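Local coordinates for protein CT_858 (Chlamydia trachomatis, PDB 3DOR) that is a secreted chlamydial protease (CPAF) that forms a dimer and probably cleaves proteins as a serine-type endopeptidase related to peptidase family S41, at residues B[364-369]-B[515-520]; B[419-424]-B[435-440]. One frame throughout, in Å; residues are numbered along the deposited sequence.

Contact 1 (B[364-369]-B[515-520])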
loop_
_atom_site.group_PDB
_atom_site.type_symbol
_atom_site.label_atom_id
_atom_site.label_comp_id
_atom_site.label_asym_id
_atom_site.label_seq_id
_atom_site.Cartn_x
_atom_site.Cartn_y
_atom_site.Cartn_z
ATOM N N PRO B 364 22.941 -7.636 15.169
ATOM C CA PRO B 364 23.290 -6.217 15.162
ATOM C C PRO B 364 21.981 -5.443 15.381
ATOM O O PRO B 364 20.910 -5.897 14.965
ATOM C CB PRO B 364 23.865 -6.011 13.762
ATOM C CG PRO B 364 23.205 -7.076 12.948
ATOM C CD PRO B 364 23.226 -8.259 13.866
ATOM N N LYS B 365 22.069 -4.286 16.028
ATOM C CA LYS B 365 20.893 -3.473 16.313
ATOM C C LYS B 365 20.748 -2.368 15.286
ATOM O O LYS B 365 21.654 -2.140 14.494
ATOM C CB LYS B 365 20.998 -2.868 17.718
ATOM C CG LYS B 365 20.979 -3.908 18.825
ATOM C CD LYS B 365 21.065 -3.249 20.195
ATOM C CE LYS B 365 21.009 -4.289 21.314
ATOM N NZ LYS B 365 22.176 -5.215 21.264
ATOM N N HIS B 366 19.613 -1.679 15.306
ATOM C CA HIS B 366 19.364 -0.609 14.344
ATOM C C HIS B 366 19.082 0.770 14.953
ATOM O O HIS B 366 18.328 0.880 15.919
ATOM C CB HIS B 366 18.186 -0.989 13.448
ATOM C CG HIS B 366 18.511 -2.029 12.422
ATOM N ND1 HIS B 366 18.370 -1.805 11.066
ATOM C CD2 HIS B 366 18.948 -3.304 12.547
ATOM C CE1 HIS B 366 18.706 -2.896 10.406
ATOM N NE2 HIS B 366 19.062 -3.822 11.280
ATOM N N ARG B 367 19.693 1.808 14.385
ATOM C CA ARG B 367 19.461 3.192 14.832
ATOM C C ARG B 367 18.306 3.625 13.921
ATOM O O ARG B 367 18.448 3.626 12.696
ATOM C CB ARG B 367 20.677 4.092 14.555
ATOM C CG ARG B 367 22.027 3.621 15.089
ATOM C CD ARG B 367 22.327 4.105 16.491
ATOM N NE ARG B 367 22.110 5.543 16.679
ATOM C CZ ARG B 367 23.020 6.498 16.507
ATOM N NH1 ARG B 367 24.256 6.198 16.128
ATOM N NH2 ARG B 367 22.691 7.765 16.741
ATOM N N MET B 368 17.176 4.006 14.503
ATOM C CA MET B 368 16.005 4.365 13.703
ATOM C C MET B 368 15.559 5.830 13.712
ATOM O O MET B 368 15.784 6.546 14.680
ATOM C CB MET B 368 14.827 3.497 14.161
ATOM C CG MET B 368 15.026 1.994 13.974
ATOM S SD MET B 368 14.237 1.035 15.297
ATOM C CE MET B 368 12.515 1.305 14.932
ATOM N N ILE B 369 14.946 6.275 12.614
ATOM C CA ILE B 369 14.388 7.631 12.558
ATOM C C ILE B 369 12.917 7.410 12.899
ATOM O O ILE B 369 12.267 6.541 12.314
ATOM C CB ILE B 369 14.441 8.285 11.163
ATOM C CG1 ILE B 369 15.879 8.600 10.776
ATOM C CG2 ILE B 369 13.682 9.608 11.199
ATOM C CD1 ILE B 369 16.000 9.824 9.841
ATOM N N SER B 515 16.582 3.183 8.751
ATOM C CA SER B 515 17.437 2.846 9.883
ATOM C C SER B 515 18.885 2.643 9.468
ATOM O O SER B 515 19.196 2.552 8.283
ATOM C CB SER B 515 16.951 1.560 10.539
ATOM O OG SER B 515 17.272 0.461 9.707
ATOM N N LEU B 516 19.767 2.596 10.461
ATOM C CA LEU B 516 21.182 2.342 10.227
ATOM C C LEU B 516 21.577 1.190 11.135
ATOM O O LEU B 516 21.549 1.318 12.358
ATOM C CB LEU B 516 22.050 3.553 10.573
ATOM C CG LEU B 516 22.319 4.614 9.511
ATOM C CD1 LEU B 516 23.303 5.629 10.086
ATOM C CD2 LEU B 516 22.892 3.975 8.245
ATOM N N ALA B 517 21.925 0.059 10.541
ATOM C CA ALA B 517 22.339 -1.093 11.327
ATOM C C ALA B 517 23.740 -0.857 11.874
ATOM O O ALA B 517 24.580 -0.224 11.217
ATOM C CB ALA B 517 22.328 -2.337 10.467
ATOM N N VAL B 518 23.980 -1.369 13.078
ATOM C CA VAL B 518 25.274 -1.257 13.733
ATOM C C VAL B 518 25.704 -2.651 14.180
ATOM O O VAL B 518 24.949 -3.336 14.861
ATOM C CB VAL B 518 25.204 -0.366 14.986
ATOM C CG1 VAL B 518 26.597 -0.206 15.570
ATOM C CG2 VAL B 518 24.609 0.995 14.640
ATOM N N ARG B 519 26.910 -3.071 13.800
ATOM C CA ARG B 519 27.418 -4.388 14.188
ATOM C C ARG B 519 27.814 -4.360 15.674
ATOM O O ARG B 519 28.027 -3.290 16.238
ATOM C CB ARG B 519 28.623 -4.757 13.313
ATOM C CG ARG B 519 28.276 -4.870 11.818
ATOM C CD ARG B 519 29.511 -4.919 10.928
ATOM N NE ARG B 519 30.348 -6.093 11.164
ATOM C CZ ARG B 519 31.373 -6.439 10.391
ATOM N NH1 ARG B 519 31.689 -5.704 9.332
ATOM N NH2 ARG B 519 32.082 -7.524 10.671
ATOM N N GLU B 520 27.898 -5.531 16.305
ATOM C CA GLU B 520 28.257 -5.626 17.724
ATOM C C GLU B 520 29.371 -4.682 18.156
ATOM O O GLU B 520 29.281 -4.055 19.206
ATOM C CB GLU B 520 28.690 -7.048 18.090
ATOM C CG GLU B 520 27.578 -8.075 18.134
ATOM C CD GLU B 520 28.051 -9.403 18.707
ATOM O OE1 GLU B 520 28.365 -9.440 19.922
ATOM O OE2 GLU B 520 28.118 -10.398 17.942
HETATM O O HOH W 1 24.725 -3.527 17.566
#

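Contact 2 (B[419-424]-B[435-440]). With SO4 (sulfate ion), chain P.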
loop_
_atom_site.group_PDB
_atom_site.type_symbol
_atom_site.label_atom_id
_atom_site.label_comp_id
_atom_site.label_asym_id
_atom_site.label_seq_id
_atom_site.Cartn_x
_atom_site.Cartn_y
_atom_site.Cartn_z
ATOM N N GLY B 419 8.598 -2.379 21.667
ATOM C CA GLY B 419 7.627 -1.308 21.818
ATOM C C GLY B 419 8.060 -0.295 22.865
ATOM O O GLY B 419 8.030 0.912 22.617
ATOM N N ARG B 420 8.473 -0.780 24.033
ATOM C CA ARG B 420 8.910 0.111 25.101
ATOM C C ARG B 420 10.093 0.979 24.711
ATOM O O ARG B 420 10.124 2.166 25.039
ATOM C CB ARG B 420 9.302 -0.681 26.344
ATOM C CG ARG B 420 8.191 -1.482 26.962
ATOM C CD ARG B 420 8.745 -2.280 28.125
ATOM N NE ARG B 420 7.937 -3.462 28.379
ATOM C CZ ARG B 420 8.430 -4.691 28.460
ATOM N NH1 ARG B 420 9.734 -4.890 28.305
ATOM N NH2 ARG B 420 7.621 -5.718 28.694
ATOM N N GLN B 421 11.076 0.397 24.025
ATOM C CA GLN B 421 12.261 1.167 23.649
ATOM C C GLN B 421 11.926 2.254 22.644
ATOM O O GLN B 421 12.481 3.353 22.704
ATOM C CB GLN B 421 13.355 0.254 23.091
ATOM C CG GLN B 421 13.925 -0.734 24.097
ATOM C CD GLN B 421 14.981 -1.633 23.472
ATOM O OE1 GLN B 421 15.981 -1.148 22.928
ATOM N NE2 GLN B 421 14.766 -2.945 23.544
ATOM N N VAL B 422 11.026 1.954 21.714
ATOM C CA VAL B 422 10.620 2.947 20.730
ATOM C C VAL B 422 9.866 4.073 21.443
ATOM O O VAL B 422 10.146 5.253 21.228
ATOM C CB VAL B 422 9.720 2.327 19.634
ATOM C CG1 VAL B 422 9.180 3.415 18.706
ATOM C CG2 VAL B 422 10.529 1.327 18.824
ATOM N N LEU B 423 8.920 3.707 22.301
ATOM C CA LEU B 423 8.147 4.705 23.041
ATOM C C LEU B 423 9.067 5.549 23.925
ATOM O O LEU B 423 8.859 6.749 24.086
ATOM C CB LEU B 423 7.093 4.024 23.916
ATOM C CG LEU B 423 5.931 3.332 23.203
ATOM C CD1 LEU B 423 5.088 2.572 24.225
ATOM C CD2 LEU B 423 5.084 4.371 22.461
ATOM N N ASN B 424 10.085 4.908 24.493
ATOM C CA ASN B 424 11.031 5.601 25.360
ATOM C C ASN B 424 11.852 6.606 24.545
ATOM O O ASN B 424 12.073 7.734 24.984
ATOM C CB ASN B 424 11.946 4.590 26.057
ATOM C CG ASN B 424 12.690 5.192 27.235
ATOM O OD1 ASN B 424 12.079 5.680 28.187
ATOM N ND2 ASN B 424 14.019 5.164 27.176
ATOM N N THR B 435 18.995 5.540 19.617
ATOM C CA THR B 435 20.004 4.691 20.213
ATOM C C THR B 435 19.711 3.339 19.553
ATOM O O THR B 435 18.587 3.097 19.125
ATOM C CB THR B 435 19.798 4.624 21.752
ATOM O OG1 THR B 435 20.783 3.769 22.340
ATOM C CG2 THR B 435 18.407 4.100 22.085
ATOM N N PRO B 436 20.710 2.447 19.446
ATOM C CA PRO B 436 20.428 1.158 18.807
ATOM C C PRO B 436 19.353 0.289 19.462
ATOM O O PRO B 436 19.362 0.023 20.666
ATOM C CB PRO B 436 21.807 0.484 18.742
ATOM C CG PRO B 436 22.558 1.109 19.869
ATOM C CD PRO B 436 22.133 2.560 19.806
ATOM N N ILE B 437 18.416 -0.146 18.628
ATOM C CA ILE B 437 17.302 -0.985 19.047
ATOM C C ILE B 437 17.213 -2.149 18.058
ATOM O O ILE B 437 17.192 -1.938 16.848
ATOM C CB ILE B 437 15.975 -0.183 19.005
ATOM C CG1 ILE B 437 16.076 1.036 19.930
ATOM C CG2 ILE B 437 14.803 -1.081 19.382
ATOM C CD1 ILE B 437 14.825 1.887 19.953
ATOM N N PRO B 438 17.161 -3.392 18.555
ATOM C CA PRO B 438 17.074 -4.506 17.607
ATOM C C PRO B 438 15.717 -4.583 16.921
ATOM O O PRO B 438 14.686 -4.305 17.529
ATOM C CB PRO B 438 17.375 -5.730 18.472
ATOM C CG PRO B 438 16.878 -5.338 19.813
ATOM C CD PRO B 438 17.257 -3.874 19.944
ATOM N N LEU B 439 15.723 -4.946 15.645
ATOM C CA LEU B 439 14.475 -5.052 14.906
ATOM C C LEU B 439 13.610 -6.080 15.620
ATOM O O LEU B 439 14.119 -7.092 16.105
ATOM C CB LEU B 439 14.750 -5.474 13.461
ATOM C CG LEU B 439 15.644 -4.503 12.686
ATOM C CD1 LEU B 439 15.896 -5.013 11.259
ATOM C CD2 LEU B 439 14.970 -3.146 12.649
ATOM N N PHE B 440 12.310 -5.799 15.703
ATOM C CA PHE B 440 11.353 -6.674 16.378
ATOM C C PHE B 440 11.785 -6.963 17.809
ATOM O O PHE B 440 11.202 -7.814 18.480
ATOM C CB PHE B 440 11.187 -7.999 15.623
ATOM C CG PHE B 440 10.669 -7.841 14.217
ATOM C CD1 PHE B 440 11.533 -7.904 13.131
ATOM C CD2 PHE B 440 9.319 -7.615 13.984
ATOM C CE1 PHE B 440 11.065 -7.743 11.835
ATOM C CE2 PHE B 440 8.834 -7.450 12.688
ATOM C CZ PHE B 440 9.712 -7.515 11.611
HETATM S S SO4 P . 13.106 -2.899 28.118
HETATM O O1 SO4 P . 14.175 -2.577 27.106
HETATM O O2 SO4 P . 12.674 -4.324 27.921
HETATM O O3 SO4 P . 13.624 -2.779 29.525
HETATM O O4 SO4 P . 11.991 -1.925 27.919
HETATM O O HOH W 2 18.652 -2.041 22.679
#

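Contact 1 (B[364-369]-B[515-520])
Two hydrogen bonds grip the hydroxyl of Ser-515: OG lies 2.9 Å from His-366 ND1, almost straight at 170°, and also takes the backbone N-H of Phe-495. With chi1 at 73°, OG stands between the backbone N and the carbonyl carbon and meets the imidazole at its edge, near the ring plane. Over one ring face Ala-517 CB makes a CH-pi contact 3.8 Å from the His-366 centroid; bond and methyl together restrain the ring's rotation, with Leu-439 packed on the same ring.

Beneath these side chains, 365-368 and 515-518 run antiparallel. Arg-367 N to Leu-516 O (2.8 Å) is nearly linear, though the donor stands above the carbonyl plane; Leu-516 N returns a bond to Arg-367 O, in the carbonyl plane. Val-518 N approaches Lys-365 O (2.8 Å) almost along the C=O axis. The return bond from Lys-365 N to Val-518 O is weak (3.2 Å), and a water bridges the same two atoms. On the other face the side chains of Arg-367 and Val-518 cross obliquely; the bent arginine chain carries its guanidinium to the carbonyls of Ser-434 and Leu-433 and to Gln-205 of the second subunit.

In this antiparallel sheet strand 361-368 also pairs with 444-445, and 507-518 with 75-78 and 496-499, while Pro-364 and Ala-517 rest on helix 468-478.

Contact 2 (B[419-424]-B[435-440])
One and a half turns of helix, 419-424, face an irregular, extended run, 435-440, that passes back roughly antiparallel to the helix, the backbones coming nearest at Gln-421 and Ile-437, whose CA atoms are 7.2 Å apart. At that distance side chains must bridge the gap, and two of them do most of the work. Gln-421 leaves the helix with CG anti to the carbonyl carbon (chi1 -65°) and then runs straight out (chi2 179°). Ile-437 reaches the other way with its own extended chain (chi2 180°), so the two slide past each other in opposite directions. Tip therefore meets root at one end, where Ile-437 CD1 packs on Gln-421 CB at 3.8 Å. At the other, Gln-421 OE1 rests beside both branches of the isoleucine, 3.7 Å from Ile-437 CG1.

The amide is held at both its polar atoms. A water donates to Gln-421 OE1 (2.8 Å) and to Pro-436 O (3.0 Å), linking helix to loop, while NE2 bonds back to Ser-417 OG one turn earlier. A looser apolar touch, Val-422 CG2 to Ile-437 CD1 at 4.5 Å, carries the packing round the helix. On the flank where Arg-420 and Gln-421 emerge, a sulfate, probably from the crystallisation liquor, bonds to Ser-417 OG; Arg-420 NH1 makes a weak bond to sulfate O2 (3.0 Å), and sulfate O1 comes close to CG and the amide of Gln-421.

Val-422 also touches Ala-378, and Leu-423 packs on Val-375, Leu-379 and Leu-382, all of helix 372-384. The arrangement is plain helix-loop packing: the chain after helix 409-428 turns back along it, setting Ile-437 against Phe-418, Gln-421 and Cys-425, and leads on to strand 444-445.

How the contacts relate
Nesting is the main relation here: contact 2 forms within the chain loop that contact 1 closes, and their centres lie 11 Å apart. Contact 1 sits nearer the middle of the chain, within the sheet and beside the second subunit; contact 2 is farther out, buried at its isoleucine but bordered by water and sulfate. Chemistry follows place, with backbone bonds, one of them weak, and a held imidazole in the former, and side-chain packing plus one water bridge in the latter. Segment 364-369 and loop 435-440 join the two, through a probable hydrogen bond from His-366 N to Ile-437 O (2.9 Å) and through Pro-436, packed on Lys-365 and Arg-367.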